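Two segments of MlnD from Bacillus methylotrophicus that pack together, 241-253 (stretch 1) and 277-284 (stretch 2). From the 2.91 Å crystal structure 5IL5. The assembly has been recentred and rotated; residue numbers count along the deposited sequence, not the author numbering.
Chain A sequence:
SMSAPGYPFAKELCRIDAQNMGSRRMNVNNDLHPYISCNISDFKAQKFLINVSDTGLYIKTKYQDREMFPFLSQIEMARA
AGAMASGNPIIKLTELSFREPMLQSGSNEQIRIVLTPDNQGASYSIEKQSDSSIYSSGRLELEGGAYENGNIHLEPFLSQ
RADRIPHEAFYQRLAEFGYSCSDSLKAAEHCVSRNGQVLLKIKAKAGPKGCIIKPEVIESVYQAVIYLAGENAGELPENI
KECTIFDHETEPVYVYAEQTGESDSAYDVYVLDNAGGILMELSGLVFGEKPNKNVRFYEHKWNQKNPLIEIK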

ATOM      1  N   LYS A 241      -7.197 -10.393 -27.343  1.00 46.87           N
ATOM      2  CA  LYS A 241      -5.830 -10.131 -27.784  1.00 47.86           C
ATOM      3  C   LYS A 241      -5.371  -8.728 -27.390  1.00 47.36           C
ATOM      4  O   LYS A 241      -4.297  -8.567 -26.802  1.00 47.61           O
ATOM      5  N   GLU A 242      -6.159  -7.697 -27.705  1.00 45.00           N
ATOM      6  CA  GLU A 242      -5.761  -6.326 -27.402  1.00 44.80           C
ATOM      7  C   GLU A 242      -6.898  -5.537 -26.776  1.00 43.62           C
ATOM      8  O   GLU A 242      -8.074  -5.742 -27.092  1.00 43.19           O
ATOM      9  N   CYS A 243      -6.519  -4.609 -25.896  1.00 37.03           N
ATOM     10  CA  CYS A 243      -7.426  -3.587 -25.379  1.00 36.30           C
ATOM     11  C   CYS A 243      -6.670  -2.266 -25.310  1.00 36.92           C
ATOM     12  O   CYS A 243      -5.731  -2.122 -24.522  1.00 37.20           O
ATOM     13  N   THR A 244      -7.100  -1.298 -26.114  1.00 37.30           N
ATOM     14  CA  THR A 244      -6.460   0.005 -26.209  1.00 38.19           C
ATOM     15  C   THR A 244      -7.451   1.077 -25.785  1.00 37.79           C
ATOM     16  O   THR A 244      -8.618   1.040 -26.187  1.00 37.28           O
ATOM     17  N   ILE A 245      -6.986   2.026 -24.981  1.00 38.20           N
ATOM     18  CA  ILE A 245      -7.816   3.106 -24.460  1.00 38.11           C
ATOM     19  C   ILE A 245      -7.265   4.392 -25.058  1.00 39.54           C
ATOM     20  O   ILE A 245      -6.276   4.942 -24.558  1.00 40.44           O
ATOM     21  N   PHE A 246      -7.914   4.886 -26.115  1.00 39.93           N
ATOM     22  CA  PHE A 246      -7.429   6.070 -26.814  1.00 41.51           C
ATOM     23  C   PHE A 246      -7.854   7.358 -26.123  1.00 42.03           C
ATOM     24  O   PHE A 246      -7.118   8.352 -26.141  1.00 43.51           O
ATOM     25  N   ASP A 247      -9.035   7.359 -25.515  1.00 41.04           N
ATOM     26  CA  ASP A 247      -9.625   8.594 -25.009  1.00 41.71           C
ATOM     27  C   ASP A 247     -10.670   8.203 -23.975  1.00 40.47           C
ATOM     28  O   ASP A 247     -11.702   7.624 -24.325  1.00 39.51           O
ATOM     29  N   HIS A 248     -10.402   8.524 -22.713  1.00 44.99           N
ATOM     30  CA  HIS A 248     -11.317   8.230 -21.624  1.00 44.16           C
ATOM     31  C   HIS A 248     -12.026   9.465 -21.098  1.00 45.14           C
ATOM     32  O   HIS A 248     -12.810   9.352 -20.149  1.00 44.76           O
ATOM     33  N   GLU A 249     -11.781  10.635 -21.689  1.00 43.79           N
ATOM     34  CA  GLU A 249     -12.479  11.851 -21.291  1.00 44.97           C
ATOM     35  C   GLU A 249     -13.691  12.124 -22.173  1.00 44.82           C
ATOM     36  O   GLU A 249     -14.717  12.600 -21.676  1.00 45.08           O
ATOM     37  N   THR A 250     -13.606  11.834 -23.472  1.00 43.09           N
ATOM     38  CA  THR A 250     -14.746  12.068 -24.349  1.00 43.11           C
ATOM     39  C   THR A 250     -15.881  11.115 -24.000  1.00 41.57           C
ATOM     40  O   THR A 250     -15.657   9.942 -23.689  1.00 40.28           O
ATOM     41  N   GLU A 251     -17.098  11.627 -24.074  1.00 45.00           N
ATOM     42  CA  GLU A 251     -18.264  10.862 -23.662  1.00 43.87           C
ATOM     43  C   GLU A 251     -18.504   9.709 -24.635  1.00 42.77           C
ATOM     44  O   GLU A 251     -18.598   9.942 -25.848  1.00 43.30           O
ATOM     45  N   PRO A 252     -18.589   8.464 -24.162  1.00 38.36           N
ATOM     46  CA  PRO A 252     -18.941   7.358 -25.060  1.00 37.57           C
ATOM     47  C   PRO A 252     -20.429   7.360 -25.386  1.00 37.60           C
ATOM     48  O   PRO A 252     -21.277   7.604 -24.525  1.00 37.62           O
ATOM     49  N   VAL A 253     -20.738   7.098 -26.655  1.00 37.81           N
ATOM     50  CA  VAL A 253     -22.100   7.227 -27.160  1.00 38.17           C
ATOM     51  C   VAL A 253     -22.534   5.936 -27.840  1.00 37.61           C
ATOM     52  O   VAL A 253     -23.698   5.534 -27.743  1.00 37.48           O
ATOM     53  N   GLY A 277     -15.772   8.511 -33.521  1.00 31.83           N
ATOM     54  CA  GLY A 277     -14.355   8.499 -33.192  1.00 33.18           C
ATOM     55  C   GLY A 277     -14.072   7.426 -32.146  1.00 32.30           C
ATOM     56  O   GLY A 277     -14.717   7.378 -31.092  1.00 31.66           O
ATOM     57  N   ILE A 278     -13.100   6.562 -32.429  1.00 32.53           N
ATOM     58  CA  ILE A 278     -12.853   5.409 -31.570  1.00 31.79           C
ATOM     59  C   ILE A 278     -12.196   5.858 -30.270  1.00 33.06           C
ATOM     60  O   ILE A 278     -11.109   6.448 -30.273  1.00 34.95           O
ATOM     61  N   LEU A 279     -12.853   5.560 -29.147  1.00 32.28           N
ATOM     62  CA  LEU A 279     -12.344   5.887 -27.822  1.00 33.65           C
ATOM     63  C   LEU A 279     -11.646   4.710 -27.164  1.00 33.71           C
ATOM     64  O   LEU A 279     -10.751   4.915 -26.338  1.00 35.44           O
ATOM     65  N   MET A 280     -12.055   3.488 -27.498  1.00 32.11           N
ATOM     66  CA  MET A 280     -11.482   2.278 -26.927  1.00 32.23           C
ATOM     67  C   MET A 280     -11.750   1.130 -27.891  1.00 30.93           C
ATOM     68  O   MET A 280     -12.821   1.062 -28.495  1.00 29.50           O
ATOM     69  N   GLU A 281     -10.770   0.244 -28.034  1.00 32.43           N
ATOM     70  CA  GLU A 281     -10.838  -0.875 -28.963  1.00 31.82           C
ATOM     71  C   GLU A 281     -10.590  -2.159 -28.190  1.00 32.04           C
ATOM     72  O   GLU A 281      -9.626  -2.240 -27.424  1.00 33.47           O
ATOM     73  N   LEU A 282     -11.441  -3.163 -28.399  1.00 30.19           N
ATOM     74  CA  LEU A 282     -11.158  -4.528 -27.960  1.00 30.69           C
ATOM     75  C   LEU A 282     -11.103  -5.430 -29.181  1.00 30.83           C
ATOM     76  O   LEU A 282     -12.130  -5.694 -29.818  1.00 29.72           O
ATOM     77  N   SER A 283      -9.914  -5.926 -29.473  1.00 33.00           N
ATOM     78  CA  SER A 283      -9.675  -6.750 -30.642  1.00 33.76           C
ATOM     79  C   SER A 283      -9.579  -8.222 -30.250  1.00 34.55           C
ATOM     80  O   SER A 283      -9.110  -8.569 -29.163  1.00 35.24           O
ATOM     81  N   GLY A 284     -10.010  -9.083 -31.164  1.00 34.25           N
ATOM     82  CA  GLY A 284      -9.827 -10.518 -31.027  1.00 35.54           C
ATOM     83  C   GLY A 284     -10.363 -11.129 -29.749  1.00 35.04           C
ATOM     84  O   GLY A 284      -9.705 -11.994 -29.156  1.00 36.56           O
TER

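Strands 241-245 and 280-284 run antiparallel, their axes 177° apart and 4.8 Å at closest approach, and the backbone meets most of the polar demand between them. At the T244-E281 pair both bonds are short and straight: T244 N to E281 O is 3.0 Å and E281 N to T244 O is 2.9 Å, each at 163°. The E242-S283 pair is looser. S283 N donates to E242 O at 3.0 Å, but E242 N reaches S283 O at 3.4 Å, a weak bond despite its 173° angle. K241 N has only weak bonds, to S283 O (3.2 Å, 129°) and G284 O (3.5 Å). Where the first strand ends, L279 O accepts twice, from F246 N (2.8 Å, 134°) and D247 N (3.1 Å, 147°).

Side chains alternate between the faces. C243, I245, M280 and L282 share one, where C243 (t) brings SG to 4.1 Å from L282 CD1, and M280, extended through chi1 and chi2 (both t), sets SD 4.3 Å from I245 CG1. The other face carries E242, T244, E281 and S283; E242 OE1, T244 OG1 and S283 OG are hydrogen-bonded elsewhere in the structure.

Beyond the strand, F246 (m) points toward stretch 2. Its CE2 lies 3.8 Å from E281 CB, which meets the ring at its edge, and 4.0 Å from I278 CG2. L279 (m, t) has the largest covered area, 139 Å². Its CD2 sits 3.8 Å from D247 CB and 3.7 Å from T250 CB, while CD1 comes within 3.6 Å of P252 CA.

D247 (t) organises this loop within its own stretch: OD1 accepts from E249 N (2.9 Å) and T250 N (3.0 Å, 170°), and OD2 accepts from T250 OG1 at 2.5 Å. Its carboxylate thus ties down the loop segment that flanks L279.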

ATOM      1  CB  LYS A 241      -5.710 -10.349 -29.297  1.00 49.29           C
ATOM      2  CG  LYS A 241      -5.816 -11.821 -29.722  1.00 50.35           C
ATOM      3  CD  LYS A 241      -4.722 -12.212 -30.728  1.00 52.25           C
ATOM      4  CE  LYS A 241      -4.754 -13.700 -31.104  1.00 53.59           C
ATOM      5  NZ  LYS A 241      -4.267 -14.602 -30.016  1.00 53.42           N
ATOM      6  CB  GLU A 242      -5.280  -5.572 -28.646  1.00 45.99           C
ATOM      7  CG  GLU A 242      -3.805  -5.757 -28.942  1.00 47.30           C
ATOM      8  CD  GLU A 242      -3.361  -4.967 -30.150  1.00 48.68           C
ATOM      9  OE1 GLU A 242      -4.234  -4.389 -30.831  1.00 48.64           O
ATOM     10  OE2 GLU A 242      -2.140  -4.898 -30.404  1.00 49.94           O
ATOM     11  CB  CYS A 243      -7.972  -3.964 -24.008  1.00 35.36           C
ATOM     12  SG  CYS A 243      -9.015  -2.673 -23.332  1.00 34.77           S
ATOM     13  CB  THR A 244      -5.974   0.265 -27.638  1.00 39.46           C
ATOM     14  OG1 THR A 244      -5.274  -0.887 -28.129  1.00 39.89           O
ATOM     15  CG2 THR A 244      -5.077   1.497 -27.706  1.00 40.70           C
ATOM     16  CB  ILE A 245      -7.812   3.158 -22.929  1.00 37.71           C
ATOM     17  CG1 ILE A 245      -8.132   1.788 -22.329  1.00 36.59           C
ATOM     18  CG2 ILE A 245      -8.831   4.170 -22.423  1.00 37.71           C
ATOM     19  CD1 ILE A 245      -7.464   1.585 -21.014  1.00 36.68           C
ATOM     20  CB  PHE A 246      -7.946   6.065 -28.249  1.00 41.96           C
ATOM     21  CG  PHE A 246      -7.531   4.865 -29.036  1.00 41.85           C
ATOM     22  CD1 PHE A 246      -6.307   4.837 -29.680  1.00 43.17           C
ATOM     23  CD2 PHE A 246      -8.362   3.764 -29.135  1.00 40.65           C
ATOM     24  CE1 PHE A 246      -5.923   3.733 -30.409  1.00 43.30           C
ATOM     25  CE2 PHE A 246      -7.980   2.658 -29.863  1.00 40.80           C
ATOM     26  CZ  PHE A 246      -6.760   2.643 -30.502  1.00 42.13           C
ATOM     27  CB  ASP A 247     -10.241   9.404 -26.146  1.00 42.60           C
ATOM     28  CG  ASP A 247     -10.753  10.759 -25.692  1.00 43.66           C
ATOM     29  OD1 ASP A 247     -10.882  10.969 -24.465  1.00 43.48           O
ATOM     30  OD2 ASP A 247     -11.017  11.619 -26.564  1.00 44.85           O
ATOM     31  CB  HIS A 248     -10.559   7.557 -20.486  1.00 43.85           C
ATOM     32  CG  HIS A 248      -9.460   8.402 -19.924  1.00 45.30           C
ATOM     33  ND1 HIS A 248      -9.706   9.514 -19.150  1.00 46.50           N
ATOM     34  CD2 HIS A 248      -8.115   8.316 -20.050  1.00 45.98           C
ATOM     35  CE1 HIS A 248      -8.557  10.068 -18.804  1.00 47.86           C
ATOM     36  NE2 HIS A 248      -7.577   9.360 -19.337  1.00 47.55           N
ATOM     37  CB  GLU A 249     -11.528  13.052 -21.329  1.00 47.00           C
ATOM     38  CG  GLU A 249     -10.441  13.037 -20.259  1.00 47.63           C
ATOM     39  CD  GLU A 249      -9.307  14.000 -20.557  1.00 49.65           C
ATOM     40  OE1 GLU A 249      -9.255  14.533 -21.682  1.00 50.42           O
ATOM     41  OE2 GLU A 249      -8.476  14.239 -19.657  1.00 50.65           O
ATOM     42  CB  THR A 250     -14.356  11.907 -25.814  1.00 43.40           C
ATOM     43  OG1 THR A 250     -13.215  12.720 -26.092  1.00 44.97           O
ATOM     44  CG2 THR A 250     -15.495  12.386 -26.700  1.00 43.89           C
ATOM     45  CB  GLU A 251     -19.484  11.776 -23.614  1.00 44.77           C
ATOM     46  CG  GLU A 251     -20.746  11.166 -23.006  1.00 43.99           C
ATOM     47  CD  GLU A 251     -20.570  10.752 -21.549  1.00 43.55           C
ATOM     48  OE1 GLU A 251     -19.586  11.195 -20.915  1.00 44.13           O
ATOM     49  OE2 GLU A 251     -21.433  10.004 -21.032  1.00 42.82           O
ATOM     50  CB  PRO A 252     -18.534   6.114 -24.258  1.00 36.44           C
ATOM     51  CG  PRO A 252     -18.674   6.530 -22.839  1.00 36.53           C
ATOM     52  CD  PRO A 252     -18.310   7.992 -22.796  1.00 37.78           C
ATOM     53  CB  VAL A 253     -22.208   8.409 -28.143  1.00 39.54           C
ATOM     54  CG1 VAL A 253     -23.639   8.571 -28.644  1.00 40.06           C
ATOM     55  CG2 VAL A 253     -21.730   9.696 -27.497  1.00 40.38           C
ATOM     56  CB  ILE A 278     -12.000   4.358 -32.291  1.00 32.02           C
ATOM     57  CG1 ILE A 278     -12.748   3.827 -33.522  1.00 31.00           C
ATOM     58  CG2 ILE A 278     -11.662   3.211 -31.339  1.00 31.63           C
ATOM     59  CD1 ILE A 278     -11.908   2.970 -34.470  1.00 31.82           C
ATOM     60  CB  LEU A 279     -13.492   6.341 -26.907  1.00 33.30           C
ATOM     61  CG  LEU A 279     -14.445   7.415 -27.439  1.00 33.19           C
ATOM     62  CD1 LEU A 279     -15.654   7.606 -26.537  1.00 32.82           C
ATOM     63  CD2 LEU A 279     -13.704   8.722 -27.580  1.00 35.43           C
ATOM     64  CB  MET A 280     -12.073   1.980 -25.543  1.00 32.08           C
ATOM     65  CG  MET A 280     -11.537   0.724 -24.877  1.00 32.43           C
ATOM     66  SD  MET A 280     -12.139   0.541 -23.183  1.00 32.90           S
ATOM     67  CE  MET A 280     -13.851   0.159 -23.488  1.00 30.68           C
ATOM     68  CB  GLU A 281      -9.794  -0.720 -30.087  1.00 33.13           C
ATOM     69  CG  GLU A 281      -9.750  -1.873 -31.083  1.00 33.08           C
ATOM     70  CD  GLU A 281      -8.616  -1.744 -32.082  1.00 34.88           C
ATOM     71  OE1 GLU A 281      -7.783  -0.826 -31.916  1.00 36.21           O
ATOM     72  OE2 GLU A 281      -8.560  -2.575 -33.018  1.00 35.24           O
ATOM     73  CB  LEU A 282     -12.195  -5.053 -26.965  1.00 29.80           C
ATOM     74  CG  LEU A 282     -11.973  -4.657 -25.511  1.00 30.51           C
ATOM     75  CD1 LEU A 282     -12.546  -3.280 -25.265  1.00 29.97           C
ATOM     76  CD2 LEU A 282     -12.569  -5.703 -24.579  1.00 30.47           C
ATOM     77  CB  SER A 283      -8.389  -6.304 -31.336  1.00 35.54           C
ATOM     78  OG  SER A 283      -8.258  -6.911 -32.609  1.00 36.45           O
TER